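Local coordinates for uncharacterized protein (Escherichia coli O157:H7, PDB 4ZV9) that is of unknown function but, as a dienelactone hydrolase family member of the alpha/beta-hydrolase clan, probably hydrolyses an ester-like bond, at residues 109-114 against 141-146; 69-74 against 115-120; 171-174 against 180-183; 208-213 against 224-229. All blocks are in the same frame, centred on the assembly; numbering follows the deposited sequence.

Contact 1: residues 109-114 against 141-146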
loop_
_atom_site.group_PDB
_atom_site.type_symbol
_atom_site.label_atom_id
_atom_site.label_comp_id
_atom_site.label_asym_id
_atom_site.label_seq_id
_atom_site.Cartn_x
_atom_site.Cartn_y
_atom_site.Cartn_z
ATOM N N ALA A 109 2.480 4.560 -11.582
ATOM C CA ALA A 109 3.776 5.069 -12.026
ATOM C C ALA A 109 4.874 4.796 -10.974
ATOM O O ALA A 109 6.027 4.583 -11.317
ATOM C CB ALA A 109 3.692 6.554 -12.317
ATOM N N ALA A 110 4.505 4.805 -9.698
ATOM C CA ALA A 110 5.453 4.495 -8.630
ATOM C C ALA A 110 5.902 3.020 -8.727
ATOM O O ALA A 110 7.084 2.711 -8.514
ATOM C CB ALA A 110 4.839 4.756 -7.275
ATOM N N ILE A 111 4.983 2.134 -9.081
ATOM C CA ILE A 111 5.336 0.727 -9.300
ATOM C C ILE A 111 6.386 0.639 -10.416
ATOM O O ILE A 111 7.416 -0.039 -10.286
ATOM C CB ILE A 111 4.117 -0.130 -9.685
ATOM C CG1 ILE A 111 3.142 -0.223 -8.515
ATOM C CG2 ILE A 111 4.554 -1.549 -10.107
ATOM C CD1 ILE A 111 1.782 -0.826 -8.864
ATOM N N GLU A 112 6.123 1.324 -11.516
ATOM C CA GLU A 112 7.027 1.277 -12.662
ATOM C C GLU A 112 8.397 1.864 -12.336
ATOM O O GLU A 112 9.409 1.332 -12.764
ATOM C CB GLU A 112 6.387 1.954 -13.893
ATOM C CG GLU A 112 5.125 1.247 -14.377
ATOM C CD GLU A 112 4.526 1.853 -15.635
ATOM O OE1 GLU A 112 5.254 2.588 -16.366
ATOM O OE2 GLU A 112 3.320 1.579 -15.883
ATOM N N PHE A 113 8.404 2.965 -11.595
ATOM C CA PHE A 113 9.623 3.610 -11.185
ATOM C C PHE A 113 10.453 2.676 -10.300
ATOM O O PHE A 113 11.664 2.576 -10.480
ATOM C CB PHE A 113 9.304 4.921 -10.444
ATOM C CG PHE A 113 10.523 5.690 -9.993
ATOM C CD1 PHE A 113 11.263 6.435 -10.888
ATOM C CD2 PHE A 113 10.901 5.685 -8.663
ATOM C CE1 PHE A 113 12.387 7.140 -10.471
ATOM C CE2 PHE A 113 12.019 6.392 -8.234
ATOM C CZ PHE A 113 12.756 7.125 -9.134
HETATM N N MSE A 114 9.805 1.974 -9.377
HETATM C CA MSE A 114 10.518 1.059 -8.481
HETATM C C MSE A 114 10.992 -0.173 -9.236
HETATM O O MSE A 114 11.964 -0.806 -8.830
HETATM C CB MSE A 114 9.659 0.702 -7.263
HETATM C CG MSE A 114 9.495 1.882 -6.311
HETATM SE SE MSE A 114 11.234 2.154 -5.402
HETATM C CE MSE A 114 12.037 3.522 -6.536
ATOM N N VAL A 141 -4.749 -6.066 -10.786
ATOM C CA VAL A 141 -5.433 -6.220 -12.056
ATOM C C VAL A 141 -4.558 -5.726 -13.205
ATOM O O VAL A 141 -4.422 -6.392 -14.226
ATOM C CB VAL A 141 -6.781 -5.459 -12.068
ATOM C CG1 VAL A 141 -7.341 -5.323 -13.485
ATOM C CG2 VAL A 141 -7.788 -6.141 -11.157
ATOM N N ALA A 142 -3.939 -4.568 -13.031
ATOM C CA ALA A 142 -3.180 -3.937 -14.110
ATOM C C ALA A 142 -1.765 -4.466 -14.417
ATOM O O ALA A 142 -1.309 -4.328 -15.538
ATOM C CB ALA A 142 -3.110 -2.437 -13.848
ATOM N N TYR A 143 -1.061 -5.013 -13.428
ATOM C CA TYR A 143 0.345 -5.413 -13.595
ATOM C C TYR A 143 0.557 -6.906 -13.399
ATOM O O TYR A 143 0.724 -7.361 -12.269
ATOM C CB TYR A 143 1.249 -4.614 -12.628
ATOM C CG TYR A 143 1.329 -3.158 -13.021
ATOM C CD1 TYR A 143 0.388 -2.246 -12.573
ATOM C CD2 TYR A 143 2.321 -2.705 -13.894
ATOM C CE1 TYR A 143 0.444 -0.918 -12.957
ATOM C CE2 TYR A 143 2.383 -1.380 -14.287
ATOM C CZ TYR A 143 1.440 -0.494 -13.818
ATOM O OH TYR A 143 1.481 0.819 -14.205
ATOM N N PRO A 144 0.599 -7.671 -14.507
ATOM C CA PRO A 144 0.766 -9.115 -14.355
ATOM C C PRO A 144 2.091 -9.535 -13.696
ATOM O O PRO A 144 2.162 -10.622 -13.132
ATOM C CB PRO A 144 0.646 -9.652 -15.789
ATOM C CG PRO A 144 0.837 -8.479 -16.679
ATOM C CD PRO A 144 0.373 -7.280 -15.908
ATOM N N GLU A 145 3.101 -8.671 -13.733
ATOM C CA GLU A 145 4.388 -8.950 -13.092
ATOM C C GLU A 145 4.522 -8.496 -11.629
ATOM O O GLU A 145 5.567 -8.691 -11.031
ATOM C CB GLU A 145 5.507 -8.260 -13.883
ATOM C CG GLU A 145 5.510 -8.622 -15.339
ATOM C CD GLU A 145 6.525 -7.850 -16.157
ATOM O OE1 GLU A 145 7.273 -7.000 -15.601
ATOM O OE2 GLU A 145 6.554 -8.098 -17.374
ATOM N N LEU A 146 3.501 -7.851 -11.097
ATOM C CA LEU A 146 3.511 -7.396 -9.715
ATOM C C LEU A 146 3.804 -8.601 -8.827
ATOM O O LEU A 146 3.168 -9.658 -8.966
ATOM C CB LEU A 146 2.156 -6.783 -9.370
ATOM C CG LEU A 146 1.971 -6.089 -8.017
ATOM C CD1 LEU A 146 2.792 -4.796 -7.952
ATOM C CD2 LEU A 146 0.513 -5.797 -7.799
#
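The backbones come closest at Ile111 and Leu146, where CA of Ile111 and CA of Leu146 lie 8.3 Å apart. Segment 109-114 is the late part of a long helix. Segment 141-146 leaves another helix at Tyr143 and makes a type I beta turn from Tyr143 to Leu146. Side chains span the gap. Tyr143 reaches over to Glu112, and the two side chains cross at about a right angle. Tyr143 OH gives a hydrogen bond to Glu112 OE2 at 2.6 Å. The carboxylate oxygen sits at the ring edge, in the ring plane. It receives the hydroxyl on its anti side, 18° out of the carboxylate plane. Carboxylate and ring planes are 66° apart. Glu112 gets there with a chain extended beyond CG (chi2 -177°). Its CG also comes near the ring, 3.8 Å from CE2 of Tyr143. OE2 has a second partner, a bound glycerol probably left from crystallisation.

Beside this polar pair lies an apolar one. The CD1 methyl of Ile111 is 4.2 Å from CD1 of Leu146. The same methyl of Ile111 lies obliquely to the Tyr143 ring, 4.2 Å from CD1 of Tyr143. Ile111 and Leu146 are both buried, and both also touch Ile126 of strand 123-128. Phe108, on the same helix as Glu112, meets the Tyr143 ring edge-to-face. The arrangement is typical of an alpha/beta hydrolase, where helices and their connections pack side by side over the central sheet.

Contact 2: residues 69-74 against 115-120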
loop_
_atom_site.group_PDB
_atom_site.type_symbol
_atom_site.label_atom_id
_atom_site.label_comp_id
_atom_site.label_asym_id
_atom_site.label_seq_id
_atom_site.Cartn_x
_atom_site.Cartn_y
_atom_site.Cartn_z
ATOM N N GLY A 69 13.509 -4.863 5.601
ATOM C CA GLY A 69 14.490 -5.171 4.552
ATOM C C GLY A 69 14.131 -4.844 3.104
ATOM O O GLY A 69 14.792 -5.316 2.192
ATOM N N TYR A 70 13.128 -4.002 2.874
ATOM C CA TYR A 70 12.720 -3.650 1.503
ATOM C C TYR A 70 12.833 -2.156 1.235
ATOM O O TYR A 70 12.818 -1.350 2.177
ATOM C CB TYR A 70 11.291 -4.095 1.263
ATOM C CG TYR A 70 11.077 -5.553 1.631
ATOM C CD1 TYR A 70 11.557 -6.562 0.821
ATOM C CD2 TYR A 70 10.444 -5.907 2.819
ATOM C CE1 TYR A 70 11.392 -7.904 1.163
ATOM C CE2 TYR A 70 10.270 -7.237 3.174
ATOM C CZ TYR A 70 10.747 -8.236 2.339
ATOM O OH TYR A 70 10.588 -9.565 2.689
ATOM N N ILE A 71 12.968 -1.779 -0.037
ATOM C CA ILE A 71 12.936 -0.353 -0.403
ATOM C C ILE A 71 11.465 0.014 -0.485
ATOM O O ILE A 71 10.730 -0.597 -1.239
ATOM C CB ILE A 71 13.596 -0.049 -1.762
ATOM C CG1 ILE A 71 15.078 -0.427 -1.712
ATOM C CG2 ILE A 71 13.466 1.443 -2.070
ATOM C CD1 ILE A 71 15.763 -0.425 -3.061
ATOM N N ALA A 72 11.045 1.017 0.282
ATOM C CA ALA A 72 9.656 1.430 0.297
ATOM C C ALA A 72 9.489 2.808 -0.328
ATOM O O ALA A 72 10.283 3.715 -0.070
ATOM C CB ALA A 72 9.145 1.437 1.728
ATOM N N LEU A 73 8.474 2.951 -1.172
ATOM C CA LEU A 73 8.141 4.237 -1.762
ATOM C C LEU A 73 6.673 4.527 -1.496
ATOM O O LEU A 73 5.803 3.735 -1.876
ATOM C CB LEU A 73 8.401 4.245 -3.252
ATOM C CG LEU A 73 7.958 5.509 -3.995
ATOM C CD1 LEU A 73 8.620 6.779 -3.455
ATOM C CD2 LEU A 73 8.265 5.375 -5.470
ATOM N N ALA A 74 6.408 5.633 -0.809
ATOM C CA ALA A 74 5.055 6.082 -0.485
ATOM C C ALA A 74 4.796 7.406 -1.191
ATOM O O ALA A 74 5.261 8.454 -0.729
ATOM C CB ALA A 74 4.904 6.252 1.024
ATOM N N GLN A 115 10.315 -0.528 -10.328
ATOM C CA GLN A 115 10.742 -1.666 -11.164
ATOM C C GLN A 115 12.098 -1.396 -11.796
ATOM O O GLN A 115 12.920 -2.296 -11.928
ATOM C CB GLN A 115 9.740 -1.952 -12.306
ATOM C CG GLN A 115 8.548 -2.836 -11.922
ATOM C CD GLN A 115 7.415 -2.880 -12.949
ATOM O OE1 GLN A 115 7.304 -2.015 -13.805
ATOM N NE2 GLN A 115 6.531 -3.860 -12.814
ATOM N N ARG A 116 12.317 -0.147 -12.186
ATOM C CA ARG A 116 13.536 0.249 -12.875
ATOM C C ARG A 116 14.583 0.917 -11.982
ATOM O O ARG A 116 15.639 1.319 -12.465
ATOM C CB ARG A 116 13.159 1.203 -14.005
ATOM C CG ARG A 116 12.074 0.617 -14.895
ATOM C CD ARG A 116 11.458 1.647 -15.812
ATOM N NE ARG A 116 10.194 1.181 -16.375
ATOM C CZ ARG A 116 9.995 0.729 -17.609
ATOM N NH1 ARG A 116 10.974 0.677 -18.509
ATOM N NH2 ARG A 116 8.776 0.336 -17.952
ATOM N N TYR A 117 14.294 1.036 -10.698
ATOM C CA TYR A 117 15.194 1.714 -9.765
ATOM C C TYR A 117 16.520 0.949 -9.698
ATOM O O TYR A 117 16.520 -0.236 -9.390
ATOM C CB TYR A 117 14.535 1.801 -8.389
ATOM C CG TYR A 117 15.226 2.761 -7.434
ATOM C CD1 TYR A 117 15.133 4.142 -7.617
ATOM C CD2 TYR A 117 15.930 2.296 -6.349
ATOM C CE1 TYR A 117 15.745 5.032 -6.739
ATOM C CE2 TYR A 117 16.552 3.173 -5.466
ATOM C CZ TYR A 117 16.452 4.540 -5.671
ATOM O OH TYR A 117 17.066 5.397 -4.781
ATOM N N PRO A 118 17.650 1.626 -9.966
ATOM C CA PRO A 118 18.956 0.948 -10.002
ATOM C C PRO A 118 19.313 0.101 -8.782
ATOM O O PRO A 118 19.912 -0.969 -8.947
ATOM C CB PRO A 118 19.971 2.106 -10.177
ATOM C CG PRO A 118 19.172 3.244 -10.719
ATOM C CD PRO A 118 17.800 3.091 -10.111
ATOM N N GLN A 119 18.958 0.557 -7.580
ATOM C CA GLN A 119 19.278 -0.192 -6.367
ATOM C C GLN A 119 18.246 -1.254 -6.023
ATOM O O GLN A 119 18.462 -2.047 -5.101
ATOM C CB GLN A 119 19.459 0.741 -5.165
ATOM C CG GLN A 119 20.654 1.652 -5.287
ATOM C CD GLN A 119 20.731 2.641 -4.141
ATOM O OE1 GLN A 119 19.719 3.013 -3.580
ATOM N NE2 GLN A 119 21.933 3.069 -3.793
ATOM N N ALA A 120 17.181 -1.346 -6.822
ATOM C CA ALA A 120 16.177 -2.384 -6.641
ATOM C C ALA A 120 16.402 -3.603 -7.572
ATOM O O ALA A 120 17.142 -3.526 -8.550
ATOM C CB ALA A 120 14.809 -1.817 -6.883
#
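Ile71, at the start of strand 71-75, makes all the contacts of its segment with 115-120. Its CB points toward the other segment and there splits into two arms. CG2 is the short arm; it touches Met114, the residue just before Gln115, in the one given of that residue's two conformers. CG1 is the long arm. It stands anti to the carbonyl carbon (chi1 -62°) and hands the chain on, extended, to CD1. This terminal methyl does the touching. CD1 of Ile71 lies 3.8 Å from the backbone O of Gln119, a van der Waals contact. CD1 of Ile71 is also 4.2 Å from CB of Ala120. The same methyl, CD1 of Ile71, meets the Tyr117 ring obliquely, 4.3 Å from CD2 of Tyr117.

The three partners belong to a type I turn from Tyr117 to Ala120, closed by Ala120 N bonding to Tyr117 O at 2.9 Å. No hydrogen bond crosses the contact; a methyl packs on side chains and on a backbone carbonyl. The polar ends of Tyr117 and Gln119 are both held by Lys34 of strand 28-35. Ile71 is part of the sheet, and its side chain points to the turn that follows helix 100-116, with Leu32 and Lys34 of strand 28-35 and Thr42 of strand 42-48 around it.

Contact 3: residues 171-174 against 180-183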
loop_
_atom_site.group_PDB
_atom_site.type_symbol
_atom_site.label_atom_id
_atom_site.label_comp_id
_atom_site.label_asym_id
_atom_site.label_seq_id
_atom_site.Cartn_x
_atom_site.Cartn_y
_atom_site.Cartn_z
ATOM N N LEU A 171 -5.310 -10.437 1.703
ATOM C CA LEU A 171 -6.326 -9.446 2.024
ATOM C C LEU A 171 -6.688 -9.430 3.514
ATOM O O LEU A 171 -6.953 -10.475 4.114
ATOM C CB LEU A 171 -7.585 -9.664 1.187
ATOM C CG LEU A 171 -7.343 -9.784 -0.323
ATOM C CD1 LEU A 171 -7.286 -11.248 -0.743
ATOM C CD2 LEU A 171 -8.428 -9.090 -1.116
ATOM N N HIS A 172 -6.672 -8.238 4.099
ATOM C CA HIS A 172 -7.047 -8.057 5.506
ATOM C C HIS A 172 -8.371 -7.305 5.587
ATOM O O HIS A 172 -8.491 -6.181 5.068
ATOM C CB HIS A 172 -5.987 -7.250 6.244
ATOM C CG HIS A 172 -4.607 -7.808 6.139
ATOM N ND1 HIS A 172 -4.201 -8.929 6.834
ATOM C CD2 HIS A 172 -3.526 -7.382 5.442
ATOM C CE1 HIS A 172 -2.932 -9.176 6.559
ATOM N NE2 HIS A 172 -2.496 -8.245 5.724
ATOM N N PHE A 173 -9.359 -7.907 6.241
ATOM C CA PHE A 173 -10.669 -7.283 6.407
ATOM C C PHE A 173 -11.022 -7.161 7.886
ATOM O O PHE A 173 -10.653 -8.013 8.686
ATOM C CB PHE A 173 -11.754 -8.106 5.723
ATOM C CG PHE A 173 -11.595 -8.221 4.237
ATOM C CD1 PHE A 173 -11.777 -7.115 3.418
ATOM C CD2 PHE A 173 -11.328 -9.447 3.651
ATOM C CE1 PHE A 173 -11.653 -7.220 2.044
ATOM C CE2 PHE A 173 -11.221 -9.562 2.276
ATOM C CZ PHE A 173 -11.386 -8.452 1.470
ATOM N N ALA A 174 -11.744 -6.101 8.231
ATOM C CA ALA A 174 -12.225 -5.907 9.593
ATOM C C ALA A 174 -13.666 -6.409 9.662
ATOM O O ALA A 174 -14.479 -6.077 8.797
ATOM C CB ALA A 174 -12.155 -4.446 9.964
ATOM N N ILE A 180 -17.137 -2.513 3.028
ATOM C CA ILE A 180 -16.118 -3.230 2.247
ATOM C C ILE A 180 -16.405 -4.714 2.172
ATOM O O ILE A 180 -16.318 -5.330 1.100
ATOM C CB ILE A 180 -14.723 -3.033 2.863
ATOM C CG1 ILE A 180 -14.260 -1.598 2.658
ATOM C CG2 ILE A 180 -13.711 -4.018 2.304
ATOM C CD1 ILE A 180 -14.198 -1.148 1.216
ATOM N N ASN A 181 -16.754 -5.294 3.311
ATOM C CA ASN A 181 -17.056 -6.728 3.372
ATOM C C ASN A 181 -18.183 -7.169 2.443
ATOM O O ASN A 181 -18.199 -8.313 1.997
ATOM C CB ASN A 181 -17.374 -7.140 4.813
ATOM C CG ASN A 181 -16.196 -6.947 5.753
ATOM O OD1 ASN A 181 -15.071 -6.681 5.319
ATOM N ND2 ASN A 181 -16.442 -7.105 7.046
ATOM N N GLU A 182 -19.127 -6.275 2.165
ATOM C CA GLU A 182 -20.261 -6.575 1.274
ATOM C C GLU A 182 -19.801 -7.112 -0.065
ATOM O O GLU A 182 -20.439 -7.979 -0.633
ATOM C CB GLU A 182 -21.025 -5.285 0.961
ATOM C CG GLU A 182 -22.515 -5.444 0.766
ATOM C CD GLU A 182 -23.208 -4.098 0.637
ATOM O OE1 GLU A 182 -22.508 -3.054 0.666
ATOM O OE2 GLU A 182 -24.453 -4.083 0.540
ATOM N N GLY A 183 -18.712 -6.551 -0.578
ATOM C CA GLY A 183 -18.185 -6.957 -1.877
ATOM C C GLY A 183 -17.212 -8.126 -1.872
ATOM O O GLY A 183 -16.862 -8.648 -2.931
HETATM O O HOH W 1 -12.696 -4.904 6.375
#
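Asn181 ND2 gives a hydrogen bond to the backbone O of Ala174 at 2.8 Å. The N-H...O angle is 156°. The acceptor lies near the amide plane of Asn181, while the donor is tilted 27° from the carbonyl plane. Water 1 lies 3.1 Å from Asn181 OD1 and may bond to it. It is also too close to Ala174 N, so its place is doubtful.

Phe173 packs beside this polar link. CB of Phe173 is 3.6 Å from Asn181 OD1, and the two side chains run past each other in opposite directions. Ring and amide planes are 89° apart, almost perpendicular. Ile180 CG2 meets the ring at its edge, 3.8 Å from CE1 of Phe173. CG2 stands anti to the backbone N of Ile180, which turns that methyl to the ring. Trp184 also meets the Phe173 ring.

The contact joins the end of strand 169-174 to the short helix 178-181. In alpha/beta hydrolases the loop after such a strand commonly carries the acid of the catalytic triad. A backbone oxygen can only accept, so the bond from ND2 settles the amide orientation, and a neutral side chain holds the strand end without any charge.

Contact 4: residues 208-213 against 224-229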
loop_
_atom_site.group_PDB
_atom_site.type_symbol
_atom_site.label_atom_id
_atom_site.label_comp_id
_atom_site.label_asym_id
_atom_site.label_seq_id
_atom_site.Cartn_x
_atom_site.Cartn_y
_atom_site.Cartn_z
ATOM N N HIS A 208 -12.710 -1.005 10.237
ATOM C CA HIS A 208 -11.813 -0.416 9.261
ATOM C C HIS A 208 -10.856 0.522 9.966
ATOM O O HIS A 208 -11.249 1.188 10.927
ATOM C CB HIS A 208 -12.793 0.401 8.416
ATOM C CG HIS A 208 -12.265 1.008 7.158
ATOM N ND1 HIS A 208 -12.528 0.500 5.898
ATOM C CD2 HIS A 208 -11.614 2.175 6.963
ATOM C CE1 HIS A 208 -11.989 1.294 4.989
ATOM N NE2 HIS A 208 -11.422 2.311 5.612
ATOM N N GLY A 209 -9.609 0.569 9.504
ATOM C CA GLY A 209 -8.596 1.445 10.084
ATOM C C GLY A 209 -7.898 0.867 11.306
ATOM O O GLY A 209 -7.171 1.588 11.998
ATOM N N PHE A 210 -8.066 -0.431 11.574
ATOM C CA PHE A 210 -7.500 -1.025 12.809
ATOM C C PHE A 210 -5.977 -1.017 12.881
ATOM O O PHE A 210 -5.422 -1.114 13.968
ATOM C CB PHE A 210 -8.048 -2.441 13.118
ATOM C CG PHE A 210 -7.629 -3.499 12.139
ATOM C CD1 PHE A 210 -6.355 -4.058 12.187
ATOM C CD2 PHE A 210 -8.522 -3.978 11.196
ATOM C CE1 PHE A 210 -5.972 -5.044 11.288
ATOM C CE2 PHE A 210 -8.148 -4.976 10.306
ATOM C CZ PHE A 210 -6.868 -5.506 10.350
ATOM N N HIS A 211 -5.310 -0.907 11.741
ATOM C CA HIS A 211 -3.854 -0.815 11.724
ATOM C C HIS A 211 -3.368 0.621 11.964
ATOM O O HIS A 211 -2.191 0.827 12.291
ATOM C CB HIS A 211 -3.317 -1.305 10.387
ATOM C CG HIS A 211 -1.826 -1.408 10.340
ATOM N ND1 HIS A 211 -1.030 -0.414 9.812
ATOM C CD2 HIS A 211 -0.985 -2.377 10.777
ATOM C CE1 HIS A 211 0.237 -0.769 9.921
ATOM N NE2 HIS A 211 0.292 -1.955 10.501
ATOM N N ASN A 212 -4.252 1.606 11.813
ATOM C CA ASN A 212 -3.856 3.006 11.967
ATOM C C ASN A 212 -3.810 3.402 13.441
ATOM O O ASN A 212 -4.816 3.765 14.043
ATOM C CB ASN A 212 -4.765 3.938 11.170
ATOM C CG ASN A 212 -4.230 5.375 11.114
ATOM O OD1 ASN A 212 -3.430 5.793 11.964
ATOM N ND2 ASN A 212 -4.663 6.140 10.088
ATOM N N ASP A 213 -2.598 3.400 13.979
ATOM C CA ASP A 213 -2.355 3.721 15.377
ATOM C C ASP A 213 -2.533 5.208 15.738
ATOM O O ASP A 213 -2.448 5.561 16.910
ATOM C CB ASP A 213 -0.976 3.200 15.786
ATOM C CG ASP A 213 0.097 3.619 14.818
ATOM O OD1 ASP A 213 0.508 4.791 14.889
ATOM O OD2 ASP A 213 0.491 2.785 13.967
ATOM N N ASP A 224 -0.924 -5.878 14.739
ATOM C CA ASP A 224 0.321 -6.647 14.816
ATOM C C ASP A 224 0.219 -7.963 14.067
ATOM O O ASP A 224 1.151 -8.335 13.359
ATOM C CB ASP A 224 0.733 -6.902 16.273
ATOM C CG ASP A 224 1.203 -5.639 16.983
ATOM O OD1 ASP A 224 1.394 -4.602 16.327
ATOM O OD2 ASP A 224 1.401 -5.686 18.207
ATOM N N LEU A 225 -0.902 -8.664 14.226
ATOM C CA LEU A 225 -1.106 -9.943 13.539
ATOM C C LEU A 225 -1.154 -9.754 12.029
ATOM O O LEU A 225 -0.488 -10.468 11.276
ATOM C CB LEU A 225 -2.391 -10.609 14.025
ATOM C CG LEU A 225 -2.746 -11.970 13.413
ATOM C CD1 LEU A 225 -1.652 -13.008 13.630
ATOM C CD2 LEU A 225 -4.058 -12.457 14.026
ATOM N N ALA A 226 -1.917 -8.768 11.574
ATOM C CA ALA A 226 -1.976 -8.454 10.141
ATOM C C ALA A 226 -0.590 -8.086 9.591
ATOM O O ALA A 226 -0.221 -8.480 8.467
ATOM C CB ALA A 226 -2.963 -7.339 9.876
ATOM N N TRP A 227 0.186 -7.336 10.371
ATOM C CA TRP A 227 1.496 -6.931 9.892
ATOM C C TRP A 227 2.443 -8.132 9.799
ATOM O O TRP A 227 3.212 -8.231 8.854
ATOM C CB TRP A 227 2.103 -5.826 10.748
ATOM C CG TRP A 227 3.284 -5.189 10.089
ATOM C CD1 TRP A 227 4.575 -5.245 10.499
ATOM C CD2 TRP A 227 3.279 -4.412 8.876
ATOM N NE1 TRP A 227 5.379 -4.521 9.643
ATOM C CE2 TRP A 227 4.604 -4.005 8.638
ATOM C CE3 TRP A 227 2.279 -4.013 7.986
ATOM C CZ2 TRP A 227 4.964 -3.224 7.532
ATOM C CZ3 TRP A 227 2.623 -3.228 6.904
ATOM C CH2 TRP A 227 3.962 -2.830 6.686
ATOM N N GLN A 228 2.391 -9.019 10.785
ATOM C CA GLN A 228 3.240 -10.212 10.765
ATOM C C GLN A 228 2.936 -11.025 9.535
ATOM O O GLN A 228 3.848 -11.481 8.856
ATOM C CB GLN A 228 2.988 -11.078 11.990
ATOM C CG GLN A 228 3.844 -12.343 12.099
ATOM C CD GLN A 228 3.458 -13.219 13.288
ATOM O OE1 GLN A 228 2.304 -13.238 13.734
ATOM N NE2 GLN A 228 4.427 -13.964 13.800
ATOM N N ARG A 229 1.653 -11.199 9.241
ATOM C CA ARG A 229 1.248 -11.918 8.038
ATOM C C ARG A 229 1.740 -11.221 6.763
ATOM O O ARG A 229 2.166 -11.876 5.807
ATOM C CB ARG A 229 -0.266 -12.088 8.003
ATOM C CG ARG A 229 -0.764 -13.144 8.971
ATOM C CD ARG A 229 -2.260 -13.009 9.172
ATOM N NE ARG A 229 -2.804 -14.102 9.975
ATOM C CZ ARG A 229 -4.001 -14.092 10.550
ATOM N NH1 ARG A 229 -4.796 -13.025 10.456
ATOM N NH2 ARG A 229 -4.402 -15.153 11.241
#
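The His211 imidazole leans against the six-membered ring of Trp227. The ring centres are 5.4 Å apart and the planes meet at 32°, an oblique pairing. NE2 of His211 lies 3.8 Å from CE3 of Trp227. Segment 208-213 is the loop after strand 198-203 in an alpha/beta-hydrolase fold, where the catalytic histidine follows the last strand. His208 fits that place: its ND1 bonds to Asp177, consistent with the His-Asp pair of a dienelactone hydrolase triad, with Cys130 the probable nucleophile, here chemically modified.

His211 reaches the helix with CG anti to the backbone N (chi1 -173°). Both ring nitrogens are taken: ND1 bonds to Tyr57 OH and NE2 to Asn2 OD1. These bonds fix the rotation of the ring. Asn2 also gives its ND2 to Asp224 OD1. It thus links the histidine and the acid, which do not touch: OD1 of Asp224 is 6.5 Å from NE2 of His211.

All four touching residues are buried. A type I turn from Gly209 to Asn212 sets Phe210 and His211 side by side, with Asn212 N bonding to Gly209 O at 2.9 Å. Phe210 has CG between the backbone N and the carbonyl carbon (chi1 67°), which carries its ring to the helix. There the methyl CB of Ala226 sits at the ring edge, 4.0 Å from CE1 of Phe210.

In the fold
From the N terminus, segment 69-74 opens contact 2, and helix 100-116 then supplies segment 109-114 to contact 1. Contact 2 closes at 115-120, before contact 1 closes at 141-146, so the two loops cross. They share helix 100-116 and touch: CB of Ala110 is 3.9 Å from CD2 of Leu73. Contact 2 joins strand 71-75 to the turn after that helix, and contact 1 joins the helix to the turn after helix 132-142. Contact 3 follows in series, a short loop from strand 169-174 to helix 178-181. Contact 4 comes last, joining the histidine-bearing loop to helix 220-237. Between these two, CB of Ala174 is 3.9 Å from CD2 of Phe210.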